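Local coordinates for AT-rich interactive domain-containing protein 4 (Arabidopsis thaliana, PDB 6LQF), which recognises methylated histone H3 tails together with DNA through its ARID-PHD cassette and regulates the floral transition, at residues L66-L69 / Y70-V73. Residues are numbered along the deposited sequence; the frame is centred on the assembly and turned at random.
Sequences LFNL and YREV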
loop_
_atom_site.group_PDB
_atom_site.type_symbol
_atom_site.label_atom_id
_atom_site.label_comp_id
_atom_site.label_asym_id
_atom_site.label_seq_id
_atom_site.Cartn_x
_atom_site.Cartn_y
_atom_site.Cartn_z
ATOM N N LEU A 66 0.020 10.618 2.524
ATOM C CA LEU A 66 -0.700 9.532 3.216
ATOM C C LEU A 66 -1.608 8.752 2.299
ATOM O O LEU A 66 -1.839 7.546 2.515
ATOM C CB LEU A 66 -1.551 10.094 4.374
ATOM C CG LEU A 66 -0.801 10.634 5.540
ATOM C CD1 LEU A 66 -1.789 11.400 6.413
ATOM C CD2 LEU A 66 -0.259 9.456 6.338
ATOM N N PHE A 67 -2.149 9.413 1.256
ATOM C CA PHE A 67 -3.054 8.709 0.345
ATOM C C PHE A 67 -2.376 7.575 -0.402
ATOM O O PHE A 67 -2.893 6.429 -0.447
ATOM C CB PHE A 67 -3.601 9.741 -0.642
ATOM C CG PHE A 67 -4.638 9.216 -1.586
ATOM C CD1 PHE A 67 -5.754 8.517 -1.139
ATOM C CD2 PHE A 67 -4.507 9.464 -2.936
ATOM C CE1 PHE A 67 -6.737 8.087 -2.049
ATOM C CE2 PHE A 67 -5.501 9.018 -3.829
ATOM C CZ PHE A 67 -6.606 8.378 -3.360
ATOM N N ASN A 68 -1.198 7.855 -0.961
ATOM C CA ASN A 68 -0.543 6.784 -1.711
ATOM C C ASN A 68 0.089 5.782 -0.768
ATOM O O ASN A 68 0.111 4.592 -1.100
ATOM C CB ASN A 68 0.466 7.354 -2.682
ATOM C CG ASN A 68 -0.242 7.967 -3.888
ATOM O OD1 ASN A 68 -1.001 7.240 -4.568
ATOM N ND2 ASN A 68 -0.088 9.258 -4.114
ATOM N N LEU A 69 0.543 6.212 0.432
ATOM C CA LEU A 69 1.071 5.261 1.411
ATOM C C LEU A 69 -0.042 4.253 1.754
ATOM O O LEU A 69 0.171 3.003 1.768
ATOM C CB LEU A 69 1.532 6.039 2.678
ATOM C CG LEU A 69 1.845 5.193 3.925
ATOM C CD1 LEU A 69 2.948 4.213 3.550
ATOM C CD2 LEU A 69 2.333 6.106 5.091
ATOM N N TYR A 70 -1.238 4.765 2.028
ATOM C CA TYR A 70 -2.375 3.907 2.392
ATOM C C TYR A 70 -2.746 2.970 1.257
ATOM O O TYR A 70 -2.863 1.774 1.482
ATOM C CB TYR A 70 -3.578 4.762 2.756
ATOM C CG TYR A 70 -4.750 3.938 3.255
ATOM C CD1 TYR A 70 -4.727 3.374 4.547
ATOM C CD2 TYR A 70 -5.905 3.797 2.477
ATOM C CE1 TYR A 70 -5.808 2.677 5.016
ATOM C CE2 TYR A 70 -7.016 3.077 2.951
ATOM C CZ TYR A 70 -6.962 2.565 4.237
ATOM O OH TYR A 70 -8.060 1.862 4.722
ATOM N N ARG A 71 -2.879 3.508 0.031
ATOM C CA ARG A 71 -3.313 2.661 -1.113
ATOM C C ARG A 71 -2.322 1.528 -1.361
ATOM O O ARG A 71 -2.743 0.373 -1.604
ATOM C CB ARG A 71 -3.491 3.495 -2.368
ATOM C CG ARG A 71 -4.700 4.422 -2.212
ATOM C CD ARG A 71 -5.186 5.026 -3.477
ATOM N NE ARG A 71 -4.169 5.812 -4.122
ATOM C CZ ARG A 71 -4.344 6.383 -5.315
ATOM N NH1 ARG A 71 -5.496 6.214 -5.968
ATOM N NH2 ARG A 71 -3.376 7.113 -5.859
ATOM N N GLU A 72 -1.028 1.829 -1.264
ATOM C CA GLU A 72 -0.053 0.795 -1.576
ATOM C C GLU A 72 -0.039 -0.302 -0.511
ATOM O O GLU A 72 0.175 -1.504 -0.807
ATOM C CB GLU A 72 1.342 1.380 -1.717
ATOM C CG GLU A 72 1.489 2.276 -2.956
ATOM C CD GLU A 72 0.997 1.626 -4.271
ATOM O OE1 GLU A 72 1.249 0.418 -4.485
ATOM O OE2 GLU A 72 0.366 2.314 -5.137
ATOM N N VAL A 73 -0.295 0.040 0.728
ATOM C CA VAL A 73 -0.267 -0.955 1.801
ATOM C C VAL A 73 -1.543 -1.776 1.830
ATOM O O VAL A 73 -1.454 -3.038 1.921
ATOM C CB VAL A 73 -0.047 -0.282 3.177
ATOM C CG1 VAL A 73 -0.285 -1.299 4.339
ATOM C CG2 VAL A 73 1.383 0.243 3.229
HETATM O O HOH W 1 -1.134 4.556 -5.137
#
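Arg71 folds back over Phe67, one helical turn earlier, and can be followed outward from its CB, which rests against the Phe67 carbonyl oxygen. Arg71 CG lies 3.2 Å from that same Phe67 O, the acceptor of the helical bond from Arg71 N. Arg71 CD then rides over the face of the Phe67 ring, 3.9 Å from the centroid, as a CH-pi contact. A bend at chi3 (-59°) turns the guanidinium back so that it stacks on the ring, centres 3.9 Å apart and planes 20° from parallel, with CZ directly above Phe67 CE2. Phenylalanine suits the place because its flat face takes both the methylene and the cation; Phe29 and Glu26 of helix 26-39 also touch it. At the tip, Arg71 NH2 gives Asn68 OD1 a nearly straight hydrogen bond of 2.7 Å (173°), with the oxygen in the guanidinium plane. This bond and the stack together fix the group's rotation. Asn68, short and with both a donor and an acceptor, also receives a water on OD1, and that water bridges to Glu72 OE2; Asn68 ND2 bonds to Asp65 OD2. Glu72 OE1 makes salt bridges to Arg76 and a basic side chain of the bound peptide, OE2 one to Lys94. On the buried side, Leu69 CD1 meets Val73 CG2 at 4.3 Å, their branched apolar ends packing against Trp87 and Tyr115, while Tyr70 reaches Asp128 with its hydroxyl. Such i to i+3 (Asn68-Arg71) and i to i+4 (Phe67-Arg71, Leu69-Val73) contacts are those of alpha-helical turns, here in helix 66-74 of the helical ARID domain.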